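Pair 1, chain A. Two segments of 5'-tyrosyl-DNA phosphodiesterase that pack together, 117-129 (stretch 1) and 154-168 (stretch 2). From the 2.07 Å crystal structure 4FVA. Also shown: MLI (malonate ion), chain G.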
# COMPACT_ATOMS: atom_id res chain seq x y z
N GLY A 117 21.14 9.68 -2.63
CA GLY A 117 21.90 9.45 -1.41
C GLY A 117 21.01 9.12 -0.23
O GLY A 117 21.49 8.96 0.89
N LEU A 118 19.71 9.00 -0.47
CA LEU A 118 18.79 8.86 0.64
C LEU A 118 18.41 7.41 0.93
O LEU A 118 17.93 6.69 0.05
CB LEU A 118 17.55 9.72 0.38
CG LEU A 118 16.60 9.87 1.56
CD1 LEU A 118 17.44 10.13 2.79
CD2 LEU A 118 15.70 11.06 1.30
N LYS A 119 18.66 6.99 2.16
CA LYS A 119 18.30 5.66 2.62
C LYS A 119 16.79 5.58 2.69
O LYS A 119 16.14 6.49 3.21
CB LYS A 119 18.92 5.38 3.98
CG LYS A 119 18.82 3.94 4.43
CD LYS A 119 19.85 3.07 3.70
CE LYS A 119 19.86 1.64 4.23
NZ LYS A 119 20.93 0.83 3.60
N VAL A 120 16.21 4.49 2.16
CA VAL A 120 14.76 4.34 2.15
C VAL A 120 14.36 2.94 2.59
O VAL A 120 14.90 1.97 2.07
CB VAL A 120 14.17 4.58 0.75
CG1 VAL A 120 12.66 4.46 0.80
CG2 VAL A 120 14.58 5.95 0.22
N PHE A 121 13.44 2.85 3.55
CA PHE A 121 12.84 1.58 3.94
C PHE A 121 11.37 1.57 3.52
O PHE A 121 10.63 2.51 3.79
CB PHE A 121 12.95 1.33 5.45
CG PHE A 121 14.36 1.04 5.92
CD1 PHE A 121 15.27 2.08 6.13
CD2 PHE A 121 14.76 -0.27 6.17
CE1 PHE A 121 16.58 1.80 6.57
CE2 PHE A 121 16.05 -0.56 6.61
CZ PHE A 121 16.96 0.49 6.81
N LEU A 122 10.97 0.49 2.84
CA LEU A 122 9.60 0.34 2.36
C LEU A 122 9.02 -0.87 3.05
O LEU A 122 9.56 -1.97 2.91
CB LEU A 122 9.58 0.14 0.84
CG LEU A 122 10.26 1.24 0.01
CD1 LEU A 122 10.18 0.97 -1.49
CD2 LEU A 122 9.63 2.58 0.37
N LEU A 123 7.92 -0.68 3.78
CA LEU A 123 7.25 -1.77 4.48
C LEU A 123 5.79 -1.86 4.04
O LEU A 123 4.99 -0.96 4.30
CB LEU A 123 7.34 -1.57 5.99
CG LEU A 123 8.75 -1.53 6.61
CD1 LEU A 123 9.39 -0.15 6.48
CD2 LEU A 123 8.69 -1.98 8.06
N ASN A 124 5.46 -2.96 3.36
CA ASN A 124 4.15 -3.17 2.76
C ASN A 124 3.49 -4.39 3.39
O ASN A 124 4.11 -5.47 3.50
CB ASN A 124 4.33 -3.38 1.24
CG ASN A 124 3.01 -3.57 0.50
OD1 ASN A 124 1.95 -3.16 0.98
ND2 ASN A 124 3.07 -4.20 -0.68
N THR A 125 2.23 -4.24 3.80
CA THR A 125 1.53 -5.34 4.43
C THR A 125 0.06 -5.34 4.08
O THR A 125 -0.48 -4.36 3.61
CB THR A 125 1.69 -5.33 5.98
OG1 THR A 125 1.22 -6.58 6.51
CG2 THR A 125 0.87 -4.18 6.59
N HIS A 126 -0.56 -6.49 4.30
CA HIS A 126 -2.00 -6.64 4.17
C HIS A 126 -2.45 -7.30 5.47
O HIS A 126 -2.38 -8.52 5.59
CB HIS A 126 -2.30 -7.56 2.98
CG HIS A 126 -3.76 -7.76 2.72
ND1 HIS A 126 -4.23 -8.68 1.81
CD2 HIS A 126 -4.86 -7.18 3.28
CE1 HIS A 126 -5.56 -8.65 1.79
NE2 HIS A 126 -5.96 -7.75 2.67
N LEU A 127 -2.90 -6.50 6.44
CA LEU A 127 -3.18 -7.06 7.77
C LEU A 127 -4.43 -7.95 7.80
O LEU A 127 -5.31 -7.83 6.95
CB LEU A 127 -3.29 -5.95 8.82
CG LEU A 127 -2.02 -5.09 8.97
CD1 LEU A 127 -2.14 -4.14 10.17
CD2 LEU A 127 -0.78 -5.97 9.05
N GLU A 128 -4.50 -8.84 8.80
CA GLU A 128 -5.59 -9.82 8.87
C GLU A 128 -6.95 -9.19 8.60
O GLU A 128 -7.27 -8.09 9.06
CB GLU A 128 -5.58 -10.53 10.23
CG GLU A 128 -6.02 -12.01 10.18
CD GLU A 128 -4.93 -12.95 9.68
OE1 GLU A 128 -3.81 -12.48 9.35
OE2 GLU A 128 -5.18 -14.17 9.62
N SER A 129 -7.76 -9.90 7.81
CA SER A 129 -9.04 -9.39 7.32
C SER A 129 -10.21 -9.74 8.26
O SER A 129 -10.16 -10.74 9.00
CB SER A 129 -9.31 -9.97 5.93
OG SER A 129 -8.20 -9.78 5.04
N GLN A 154 17.71 2.69 14.11
CA GLN A 154 18.94 2.18 13.50
C GLN A 154 19.40 3.00 12.31
O GLN A 154 20.52 2.84 11.84
CB GLN A 154 18.74 0.73 13.03
CG GLN A 154 18.54 -0.31 14.14
CD GLN A 154 18.19 -1.70 13.58
OE1 GLN A 154 17.68 -1.81 12.46
NE2 GLN A 154 18.46 -2.74 14.35
N ASN A 155 18.54 3.87 11.79
CA ASN A 155 18.87 4.60 10.57
C ASN A 155 18.44 6.05 10.67
O ASN A 155 17.54 6.49 9.93
CB ASN A 155 18.21 3.93 9.38
CG ASN A 155 18.57 2.47 9.27
OD1 ASN A 155 19.49 2.10 8.55
ND2 ASN A 155 17.86 1.62 10.02
N PRO A 156 19.09 6.81 11.55
CA PRO A 156 18.72 8.21 11.69
C PRO A 156 18.84 8.88 10.33
O PRO A 156 19.77 8.60 9.57
CB PRO A 156 19.76 8.75 12.69
CG PRO A 156 20.92 7.80 12.61
CD PRO A 156 20.31 6.46 12.31
N GLY A 157 17.88 9.72 9.97
CA GLY A 157 17.96 10.39 8.69
C GLY A 157 17.35 9.63 7.52
O GLY A 157 17.28 10.16 6.42
N ALA A 158 16.95 8.37 7.73
CA ALA A 158 16.33 7.60 6.65
C ALA A 158 14.87 7.97 6.41
O ALA A 158 14.17 8.44 7.32
CB ALA A 158 16.44 6.10 6.90
N LEU A 159 14.41 7.75 5.18
CA LEU A 159 12.98 7.83 4.89
C LEU A 159 12.38 6.45 5.12
O LEU A 159 12.90 5.45 4.60
CB LEU A 159 12.74 8.22 3.43
CG LEU A 159 12.41 9.66 3.09
CD1 LEU A 159 12.11 9.79 1.59
CD2 LEU A 159 11.23 10.12 3.92
N VAL A 160 11.34 6.38 5.93
CA VAL A 160 10.66 5.11 6.17
C VAL A 160 9.18 5.24 5.78
O VAL A 160 8.47 6.13 6.28
CB VAL A 160 10.78 4.68 7.66
CG1 VAL A 160 10.09 3.35 7.88
CG2 VAL A 160 12.25 4.58 8.08
N PHE A 161 8.72 4.36 4.89
CA PHE A 161 7.30 4.32 4.52
C PHE A 161 6.69 2.99 4.94
O PHE A 161 7.13 1.91 4.51
CB PHE A 161 7.11 4.52 3.00
CG PHE A 161 7.57 5.87 2.52
CD1 PHE A 161 6.89 7.02 2.88
CD2 PHE A 161 8.71 5.99 1.71
CE1 PHE A 161 7.32 8.27 2.45
CE2 PHE A 161 9.14 7.25 1.27
CZ PHE A 161 8.44 8.39 1.65
N PHE A 162 5.66 3.06 5.77
CA PHE A 162 4.93 1.86 6.16
C PHE A 162 3.44 1.97 5.87
O PHE A 162 2.81 2.97 6.22
CB PHE A 162 5.11 1.57 7.64
CG PHE A 162 4.10 0.61 8.17
CD1 PHE A 162 4.15 -0.74 7.83
CD2 PHE A 162 3.06 1.06 8.96
CE1 PHE A 162 3.19 -1.63 8.30
CE2 PHE A 162 2.10 0.17 9.44
CZ PHE A 162 2.16 -1.17 9.10
N GLY A 163 2.87 0.94 5.24
CA GLY A 163 1.44 0.91 5.00
C GLY A 163 0.97 -0.26 4.14
O GLY A 163 1.61 -1.32 4.08
N GLY A 164 -0.16 -0.04 3.48
CA GLY A 164 -0.80 -1.05 2.67
C GLY A 164 -2.27 -1.10 3.04
O GLY A 164 -2.86 -0.10 3.47
N ASP A 165 -2.85 -2.28 2.89
CA ASP A 165 -4.22 -2.49 3.33
C ASP A 165 -4.16 -2.96 4.76
O ASP A 165 -3.86 -4.12 5.02
CB ASP A 165 -4.91 -3.54 2.46
CG ASP A 165 -6.37 -3.77 2.87
OD1 ASP A 165 -6.80 -3.19 3.90
OD2 ASP A 165 -7.07 -4.52 2.17
N LEU A 166 -4.38 -2.04 5.70
CA LEU A 166 -4.26 -2.38 7.12
C LEU A 166 -5.58 -2.87 7.74
O LEU A 166 -5.61 -3.31 8.90
CB LEU A 166 -3.68 -1.21 7.92
CG LEU A 166 -2.42 -0.55 7.33
CD1 LEU A 166 -1.83 0.49 8.29
CD2 LEU A 166 -1.38 -1.63 7.01
N ASN A 167 -6.68 -2.78 6.99
CA ASN A 167 -7.96 -3.30 7.46
C ASN A 167 -8.40 -2.75 8.81
O ASN A 167 -9.09 -3.43 9.57
CB ASN A 167 -7.95 -4.83 7.51
CG ASN A 167 -8.37 -5.45 6.19
OD1 ASN A 167 -9.37 -5.04 5.59
ND2 ASN A 167 -7.60 -6.43 5.71
N LEU A 168 -7.99 -1.51 9.09
CA LEU A 168 -8.17 -0.91 10.41
C LEU A 168 -9.52 -0.22 10.58
O LEU A 168 -10.05 0.39 9.65
CB LEU A 168 -7.06 0.11 10.70
CG LEU A 168 -5.64 -0.38 11.04
CD1 LEU A 168 -4.63 0.79 11.13
CD2 LEU A 168 -5.61 -1.23 12.31
C1 MLI G . -9.64 -9.49 1.79
C2 MLI G . -10.74 -9.56 0.79
C3 MLI G . -9.37 -8.11 2.27
O6 MLI G . -11.93 -9.75 1.16
O7 MLI G . -10.47 -9.47 -0.43
O8 MLI G . -8.77 -7.97 3.37
O9 MLI G . -9.73 -7.11 1.58

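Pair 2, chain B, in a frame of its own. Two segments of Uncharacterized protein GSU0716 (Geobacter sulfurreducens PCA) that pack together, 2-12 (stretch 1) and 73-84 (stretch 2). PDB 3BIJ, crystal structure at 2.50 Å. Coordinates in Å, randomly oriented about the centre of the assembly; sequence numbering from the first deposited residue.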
# COMPACT_ATOMS: atom_id res chain seq x y z
N PRO B 2 -50.96 -2.89 -20.97
CA PRO B 2 -49.91 -3.25 -19.98
C PRO B 2 -49.69 -2.13 -18.95
O PRO B 2 -49.47 -0.99 -19.32
CB PRO B 2 -48.64 -3.51 -20.78
CG PRO B 2 -49.23 -4.03 -22.07
CD PRO B 2 -50.49 -3.18 -22.33
N LYS B 3 -49.76 -2.45 -17.67
CA LYS B 3 -49.55 -1.43 -16.64
C LYS B 3 -48.31 -1.76 -15.81
O LYS B 3 -47.57 -2.68 -16.14
CB LYS B 3 -50.79 -1.30 -15.75
CG LYS B 3 -51.32 -2.64 -15.26
CD LYS B 3 -52.68 -2.49 -14.63
CE LYS B 3 -53.24 -3.85 -14.22
NZ LYS B 3 -53.57 -4.67 -15.41
N GLY B 4 -48.07 -1.02 -14.73
CA GLY B 4 -46.89 -1.31 -13.94
C GLY B 4 -46.93 -0.87 -12.49
O GLY B 4 -47.41 0.22 -12.18
N ILE B 5 -46.41 -1.72 -11.60
CA ILE B 5 -46.35 -1.42 -10.18
C ILE B 5 -44.91 -1.56 -9.71
O ILE B 5 -44.26 -2.57 -9.96
CB ILE B 5 -47.22 -2.40 -9.34
CG1 ILE B 5 -48.69 -2.20 -9.67
CG2 ILE B 5 -46.94 -2.19 -7.85
CD1 ILE B 5 -49.61 -3.18 -8.98
N ALA B 6 -44.42 -0.53 -9.03
CA ALA B 6 -43.07 -0.53 -8.54
C ALA B 6 -43.04 -0.41 -7.01
O ALA B 6 -43.90 0.26 -6.42
CB ALA B 6 -42.29 0.62 -9.18
N LEU B 7 -42.06 -1.05 -6.40
CA LEU B 7 -41.85 -1.03 -4.95
C LEU B 7 -40.38 -0.67 -4.69
O LEU B 7 -39.49 -1.49 -4.90
CB LEU B 7 -42.13 -2.40 -4.34
CG LEU B 7 -42.76 -2.47 -2.95
CD1 LEU B 7 -42.48 -3.84 -2.34
CD2 LEU B 7 -42.22 -1.39 -2.05
N ALA B 8 -40.14 0.56 -4.23
CA ALA B 8 -38.78 1.01 -3.95
C ALA B 8 -38.55 0.90 -2.46
O ALA B 8 -39.26 1.51 -1.66
CB ALA B 8 -38.60 2.46 -4.41
N LEU B 9 -37.56 0.09 -2.08
CA LEU B 9 -37.23 -0.12 -0.68
C LEU B 9 -35.87 0.46 -0.39
O LEU B 9 -34.92 0.26 -1.14
CB LEU B 9 -37.21 -1.60 -0.36
CG LEU B 9 -38.47 -2.42 -0.66
CD1 LEU B 9 -38.22 -3.89 -0.33
CD2 LEU B 9 -39.64 -1.89 0.16
N GLY B 10 -35.77 1.18 0.73
CA GLY B 10 -34.51 1.78 1.13
C GLY B 10 -34.41 1.79 2.64
O GLY B 10 -35.28 2.34 3.32
N LEU B 11 -33.36 1.18 3.18
CA LEU B 11 -33.19 1.14 4.62
C LEU B 11 -31.80 1.55 5.03
O LEU B 11 -30.86 0.77 4.91
CB LEU B 11 -33.44 -0.26 5.16
CG LEU B 11 -34.80 -0.86 4.83
CD1 LEU B 11 -34.69 -1.69 3.57
CD2 LEU B 11 -35.26 -1.71 5.99
N ASN B 12 -31.63 2.77 5.51
CA ASN B 12 -30.29 3.14 5.93
C ASN B 12 -30.18 3.06 7.45
O ASN B 12 -29.41 3.78 8.09
CB ASN B 12 -29.90 4.51 5.39
CG ASN B 12 -30.99 5.49 5.50
OD1 ASN B 12 -31.71 5.51 6.49
ND2 ASN B 12 -31.13 6.34 4.48
N LYS B 73 -51.01 -11.00 -16.95
CA LYS B 73 -50.34 -11.18 -18.23
C LYS B 73 -50.14 -9.88 -18.98
O LYS B 73 -51.09 -9.17 -19.30
CB LYS B 73 -51.12 -12.17 -19.12
CG LYS B 73 -52.59 -11.78 -19.42
CD LYS B 73 -53.38 -12.89 -20.16
CE LYS B 73 -54.82 -12.46 -20.49
NZ LYS B 73 -55.68 -12.09 -19.31
N GLY B 74 -48.88 -9.56 -19.26
CA GLY B 74 -48.57 -8.34 -19.97
C GLY B 74 -48.09 -7.20 -19.08
O GLY B 74 -47.37 -6.31 -19.52
N ASP B 75 -48.49 -7.22 -17.82
CA ASP B 75 -48.08 -6.16 -16.92
C ASP B 75 -46.64 -6.39 -16.47
O ASP B 75 -45.99 -7.35 -16.89
CB ASP B 75 -49.00 -6.10 -15.70
CG ASP B 75 -50.47 -5.97 -16.09
OD1 ASP B 75 -50.76 -5.22 -17.05
OD2 ASP B 75 -51.32 -6.60 -15.43
N ILE B 76 -46.15 -5.50 -15.61
CA ILE B 76 -44.79 -5.61 -15.12
C ILE B 76 -44.62 -5.07 -13.69
O ILE B 76 -45.06 -3.96 -13.36
CB ILE B 76 -43.83 -4.85 -16.04
CG1 ILE B 76 -42.41 -4.87 -15.44
CG2 ILE B 76 -44.30 -3.41 -16.25
CD1 ILE B 76 -41.35 -4.22 -16.32
N PHE B 77 -43.97 -5.85 -12.85
CA PHE B 77 -43.71 -5.48 -11.47
C PHE B 77 -42.24 -5.13 -11.31
O PHE B 77 -41.36 -5.85 -11.79
CB PHE B 77 -44.06 -6.64 -10.55
CG PHE B 77 -43.72 -6.39 -9.12
CD1 PHE B 77 -44.32 -5.35 -8.43
CD2 PHE B 77 -42.81 -7.19 -8.45
CE1 PHE B 77 -44.02 -5.11 -7.08
CE2 PHE B 77 -42.50 -6.97 -7.10
CZ PHE B 77 -43.11 -5.93 -6.42
N MSE B 78 -41.97 -4.00 -10.66
CA MSE B 78 -40.60 -3.59 -10.44
C MSE B 78 -40.29 -3.52 -8.95
O MSE B 78 -40.99 -2.85 -8.19
CB MSE B 78 -40.34 -2.22 -11.04
CG MSE B 78 -38.89 -1.84 -11.03
SE MSE B 78 -38.56 -0.02 -11.47
CE MSE B 78 -37.43 0.45 -9.99
N LEU B 79 -39.23 -4.21 -8.54
CA LEU B 79 -38.81 -4.22 -7.14
C LEU B 79 -37.36 -3.78 -7.03
O LEU B 79 -36.47 -4.42 -7.58
CB LEU B 79 -38.95 -5.62 -6.55
CG LEU B 79 -38.39 -5.86 -5.13
CD1 LEU B 79 -38.97 -4.86 -4.15
CD2 LEU B 79 -38.75 -7.29 -4.69
N SER B 80 -37.12 -2.69 -6.32
CA SER B 80 -35.76 -2.21 -6.14
C SER B 80 -35.51 -2.24 -4.64
O SER B 80 -36.43 -2.00 -3.85
CB SER B 80 -35.58 -0.79 -6.67
OG SER B 80 -36.34 0.14 -5.93
N TYR B 81 -34.28 -2.54 -4.24
CA TYR B 81 -33.93 -2.62 -2.83
C TYR B 81 -32.52 -2.17 -2.52
O TYR B 81 -31.55 -2.60 -3.14
CB TYR B 81 -34.12 -4.06 -2.32
CG TYR B 81 -33.54 -4.34 -0.94
CD1 TYR B 81 -32.24 -4.83 -0.77
CD2 TYR B 81 -34.29 -4.08 0.21
CE1 TYR B 81 -31.71 -5.06 0.50
CE2 TYR B 81 -33.77 -4.30 1.48
CZ TYR B 81 -32.48 -4.78 1.63
OH TYR B 81 -31.96 -4.98 2.89
N SER B 82 -32.42 -1.29 -1.53
CA SER B 82 -31.13 -0.83 -1.07
C SER B 82 -31.14 -0.99 0.43
O SER B 82 -31.94 -0.36 1.13
CB SER B 82 -30.86 0.61 -1.49
OG SER B 82 -30.48 0.66 -2.85
N GLY B 83 -30.28 -1.87 0.91
CA GLY B 83 -30.18 -2.13 2.33
C GLY B 83 -29.10 -3.16 2.54
O GLY B 83 -28.35 -3.47 1.62
N HIS B 84 -29.02 -3.70 3.75
CA HIS B 84 -28.03 -4.70 4.08
C HIS B 84 -28.51 -6.07 3.67
O HIS B 84 -29.71 -6.33 3.62
CB HIS B 84 -27.77 -4.74 5.59
CG HIS B 84 -26.77 -3.73 6.06
ND1 HIS B 84 -27.14 -2.61 6.79
CD2 HIS B 84 -25.43 -3.65 5.89
CE1 HIS B 84 -26.06 -1.90 7.05
NE2 HIS B 84 -25.01 -2.51 6.52
O HOH W 1 -34.94 0.84 -3.82

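Two parallel strands lying side by side fix their backbones almost completely and leave the side chains to settle the rest; pairs 1 and 2 illustrate the principle. In pair 1, strand 118-126 runs beside the strand that begins at L159(A), with 12° between their directions; in pair 2, strands 4-10 and 76-82 run at 8°. The axes approach to 4.7 and 4.6 Å, and 14 central residues superpose with an RMSD of 0.7 Å.

The common scaffold is the hydrogen-bond ladder of parallel sheet, in which alternate residues of one strand both give and accept. F121(A) donates from N to L159(A) O (2.9 Å) and receives F161(A) N at its O (2.9 Å). The matching I5(B) donates from N to I76(B) O (3.2 Å) and accepts M78(B) N at its O (2.8 Å). L123(A) and L7(B) repeat the pattern one step on. Because these bonds use main-chain atoms, the register survives a nearly complete change of side chains.

On the face that carries F121(A) and L123(A), bulk is distributed differently. F121(A) matches I5(B), and V160(A) matches F77(B), so the aromatic ring changes strands. In pair 1 the ring belongs to the first strand, and F121(A) CB lies 4.2 Å from V160(A) CG2. In pair 2 it comes from the second, with F77(B) CD1 4.1 Å from I5(B) CG2. The next rung pairs L123(A) with F162(A), CB to CD1 at 3.8 Å; its counterpart pairs L7(B) with L79(B), CB to CD1 at 4.0 Å. Leucine is thus kept on one strand while phenylalanine and leucine exchange on the other. L123(A) CD1 also reaches V160(A) CG1 at 3.8 Å, whereas L7(B) CB meets the F77(B) ring at CZ, 4.2 Å away.

The other face is fuller in pair 1. V120(A) matches G4(B), and L159(A) matches I76(B): V120(A) CG2 stands 4.3 Å from L159(A) CB, while G4(B) contributes only backbone, its CA 3.3 Å from I76(B) O. At the next rung, L122(A) CD2 meets the edge of the F161(A) ring at CD2, 3.8 Å away. Pair 2 has A6(B) and selenomethionine M78(B) here, and they touch near the backbone, CB to CB at 3.9 Å.

Further along, polarity moves across the rung. N124(A) matches A8(B), and G163(A) matches S80(B). The asparagine faces a residue without a side chain, whereas the alanine faces a serine, with A8(B) CB 3.6 Å from S80(B) OG. A water hydrogen-bonds to S80(B) OG (2.6 Å) and donates to L9(B) O (2.7 Å), linking the two strands of pair 2.

At the last matched rung, H126(A) and D165(A) correspond to G10(B) and S82(B). H126(A) NE2 donates to malonate O8 (2.9 Å), which also receives N167(A) ND2 (3.0 Å); G10(B) offers no side chain for such a role. The ladder dictates where side chains start, but not how each pair fills the space.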